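CocE/NonD family hydrolase (Staphylococcus aureus subsp. aureus COL, PDB 3III) is a hydrolase of the alpha/beta-hydrolase fold, related to X-Pro dipeptidyl-peptidases and cocaine esterase, that probably cleaves ester or amide bonds with a serine nucleophile. Local coordinates at the palmitic acid site. Numbering follows the deposited sequence.

The palmitic acid site. Residues 76, 91, 169-170, 216, 300, 527. With PLM (palmitic acid), chain B.
Carboxylate oxygen O1 of the palmitic acid is gripped by two hydroxyl donors: Ser169 OG at 2.6 Å and the phenol OH of Tyr76 at 2.7 Å. The serine hydroxyl lies anti to its own backbone N (chi1 -176°) and also reaches the other carboxylate oxygen, O2, though weakly. Water 1 closes a small bridge on that side, 2.7 Å from PLM O2 and hydrogen-bonded to Ser169 OG as well. Trp300 meets O2 in the plane of its indole, edge-on, with CZ2 3.6 Å from PLM O2; this is a contact of the benzo edge.

Ser169 sits in the G-V-S-Y stretch, the nucleophile elbow of the family, and its strained backbone (phi/psi 63/-119°) is typical of that sharp turn. It is thus the expected nucleophile, and the acid head probably lies where a substrate carbonyl would be attacked. The backbone N of Tyr170 is 4.0 Å from PLM O1, too far for a bond in this pose, but it would suit an oxyanion hole together with the Tyr76 hydroxyl.

Beyond the head the chain is modelled to C8 and runs between aromatic groups. Phe216 presents the tip of its ring, CZ 3.5 Å from PLM C6. At the far end, Trp91 CE3 and the selenium of selenomethionine 527 each come within 3.9 Å of PLM C8, the latter on a side chain extended through its first two torsions and turned at the last. The fatty acid may have come from expression or purification. The site lies at the elbow that joins strand 162-168 to helix 170-179, with side chains from helices 213-224 and 299-304 lining it and the 527 loop contributed from the C-terminal region.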
ATOM      1  N   TYR A  76     -15.345   1.065   7.399  1.00  6.55           N
ATOM      2  CA  TYR A  76     -15.492   2.511   7.195  1.00  6.49           C
ATOM      3  C   TYR A  76     -16.930   3.006   7.002  1.00  6.87           C
ATOM      4  O   TYR A  76     -17.159   4.198   7.064  1.00  7.48           O
ATOM      5  CB  TYR A  76     -14.663   2.936   5.987  1.00  7.43           C
ATOM      6  CG  TYR A  76     -13.180   2.774   6.108  1.00  8.35           C
ATOM      7  CD1 TYR A  76     -12.537   2.681   7.336  1.00  9.37           C
ATOM      8  CD2 TYR A  76     -12.381   2.857   4.979  1.00 10.77           C
ATOM      9  CE1 TYR A  76     -11.126   2.608   7.390  1.00  9.58           C
ATOM     10  CE2 TYR A  76     -10.979   2.817   5.057  1.00 11.20           C
ATOM     11  CZ  TYR A  76     -10.370   2.700   6.240  1.00  9.20           C
ATOM     12  OH  TYR A  76      -8.965   2.661   6.283  1.00  8.64           O
ATOM     13  N   TRP A  91      -8.321  18.795  -0.024  1.00 14.71           N
ATOM     14  CA  TRP A  91      -7.268  17.810  -0.301  1.00 14.32           C
ATOM     15  C   TRP A  91      -7.049  17.822  -1.836  1.00 14.04           C
ATOM     16  O   TRP A  91      -7.533  16.954  -2.529  1.00 12.46           O
ATOM     17  CB  TRP A  91      -7.646  16.416   0.193  1.00 14.43           C
ATOM     18  CG  TRP A  91      -6.421  15.485   0.320  1.00 14.15           C
ATOM     19  CD1 TRP A  91      -5.130  15.782  -0.071  1.00 13.56           C
ATOM     20  CD2 TRP A  91      -6.355  14.156   0.893  1.00 16.13           C
ATOM     21  NE1 TRP A  91      -4.298  14.729   0.218  1.00 13.79           N
ATOM     22  CE2 TRP A  91      -5.024  13.711   0.768  1.00 13.49           C
ATOM     23  CE3 TRP A  91      -7.297  13.284   1.454  1.00 18.20           C
ATOM     24  CZ2 TRP A  91      -4.599  12.475   1.249  1.00 17.06           C
ATOM     25  CZ3 TRP A  91      -6.874  12.041   1.906  1.00 19.38           C
ATOM     26  CH2 TRP A  91      -5.544  11.646   1.802  1.00 18.90           C
ATOM     27  N   SER A 169      -6.913  -0.076  -0.432  1.00  7.20           N
ATOM     28  CA  SER A 169      -6.448   0.299   0.908  1.00  7.52           C
ATOM     29  C   SER A 169      -7.037  -0.711   1.919  1.00  7.92           C
ATOM     30  O   SER A 169      -6.756  -1.889   1.807  1.00  8.11           O
ATOM     31  CB  SER A 169      -6.793   1.756   1.217  1.00  8.40           C
ATOM     32  OG  SER A 169      -6.253   2.112   2.485  1.00 10.02           O
ATOM     33  N   TYR A 170      -7.839  -0.296   2.895  1.00  9.26           N
ATOM     34  CA  TYR A 170      -8.424  -1.270   3.878  1.00  9.56           C
ATOM     35  C   TYR A 170      -9.134  -2.420   3.107  1.00  9.46           C
ATOM     36  O   TYR A 170      -9.029  -3.585   3.475  1.00  9.76           O
ATOM     37  CB  TYR A 170      -9.448  -0.578   4.772  1.00 10.58           C
ATOM     38  CG  TYR A 170      -9.858  -1.261   6.045  1.00 10.23           C
ATOM     39  CD1 TYR A 170      -9.610  -0.645   7.272  1.00 10.67           C
ATOM     40  CD2 TYR A 170     -10.584  -2.457   6.045  1.00  8.67           C
ATOM     41  CE1 TYR A 170     -10.019  -1.231   8.474  1.00  8.53           C
ATOM     42  CE2 TYR A 170     -10.990  -3.074   7.244  1.00  8.95           C
ATOM     43  CZ  TYR A 170     -10.690  -2.441   8.462  1.00 10.33           C
ATOM     44  OH  TYR A 170     -11.115  -3.026   9.652  1.00  9.07           O
ATOM     45  N   PHE A 216      -3.819   8.881  13.169  1.00 11.09           N
ATOM     46  CA  PHE A 216      -4.950   9.540  12.503  1.00 12.02           C
ATOM     47  C   PHE A 216      -6.007   8.506  12.029  1.00 11.74           C
ATOM     48  O   PHE A 216      -7.241   8.648  12.245  1.00 12.42           O
ATOM     49  CB  PHE A 216      -4.384  10.285  11.320  1.00 13.45           C
ATOM     50  CG  PHE A 216      -5.418  10.758  10.310  1.00 15.83           C
ATOM     51  CD1 PHE A 216      -6.205  11.867  10.591  1.00 21.96           C
ATOM     52  CD2 PHE A 216      -5.542  10.144   9.068  1.00 21.10           C
ATOM     53  CE1 PHE A 216      -7.123  12.318   9.645  1.00 20.92           C
ATOM     54  CE2 PHE A 216      -6.427  10.612   8.135  1.00 21.60           C
ATOM     55  CZ  PHE A 216      -7.220  11.695   8.440  1.00 19.35           C
ATOM     56  N   TRP A 300      -6.410   6.260  -5.602  1.00 10.16           N
ATOM     57  CA  TRP A 300      -7.816   6.060  -5.979  1.00 10.24           C
ATOM     58  C   TRP A 300      -8.034   6.518  -7.426  1.00 10.28           C
ATOM     59  O   TRP A 300      -8.832   5.926  -8.156  1.00 11.31           O
ATOM     60  CB  TRP A 300      -8.784   6.782  -5.028  1.00 11.04           C
ATOM     61  CG  TRP A 300      -8.757   6.230  -3.632  1.00 12.72           C
ATOM     62  CD1 TRP A 300      -9.377   5.089  -3.178  1.00 13.56           C
ATOM     63  CD2 TRP A 300      -8.047   6.764  -2.515  1.00 14.71           C
ATOM     64  NE1 TRP A 300      -9.096   4.893  -1.850  1.00 12.60           N
ATOM     65  CE2 TRP A 300      -8.262   5.889  -1.424  1.00 12.77           C
ATOM     66  CE3 TRP A 300      -7.233   7.895  -2.336  1.00 16.64           C
ATOM     67  CZ2 TRP A 300      -7.746   6.124  -0.160  1.00 13.54           C
ATOM     68  CZ3 TRP A 300      -6.693   8.129  -1.097  1.00 16.14           C
ATOM     69  CH2 TRP A 300      -6.931   7.231  -0.012  1.00 15.52           C
HETATM   70  N   MSE A 527      -4.068  18.185   9.321  0.70 17.07           N
HETATM   71  CA  MSE A 527      -4.584  16.832   9.367  0.70 17.19           C
HETATM   72  C   MSE A 527      -3.499  15.853   9.010  0.70 15.46           C
HETATM   73  O   MSE A 527      -2.814  16.026   8.004  0.70 13.92           O
HETATM   74  CB  MSE A 527      -5.726  16.684   8.392  0.70 18.37           C
HETATM   75  CG  MSE A 527      -6.369  15.355   8.423  0.70 20.97           C
HETATM   76 SE   MSE A 527      -7.891  15.360   7.186  0.70 33.28          SE
HETATM   77  CE  MSE A 527      -9.004  16.640   8.193  0.70 22.73           C
TER
HETATM   78  C1  PLM B 566      -7.474   4.752   3.943  1.00 22.11           C
HETATM   79  O1  PLM B 566      -7.701   3.550   4.067  1.00 21.78           O
HETATM   80  O2  PLM B 566      -6.653   5.100   3.077  1.00 22.36           O
HETATM   81  C2  PLM B 566      -8.158   5.721   4.853  1.00 22.10           C
HETATM   82  C3  PLM B 566      -7.968   7.164   4.420  1.00 22.76           C
HETATM   83  C4  PLM B 566      -8.768   8.198   5.213  1.00 22.59           C
HETATM   84  C5  PLM B 566      -8.792   9.612   4.562  1.00 23.09           C
HETATM   85  C6  PLM B 566      -9.018  10.813   5.520  1.00 23.41           C
HETATM   86  C7  PLM B 566     -10.106  11.870   5.207  1.00 23.78           C
HETATM   87  C8  PLM B 566      -9.661  13.189   4.520  1.00 23.33           C
HETATM   88  O   HOH W   1      -4.635   4.346   1.391  1.00 12.68           O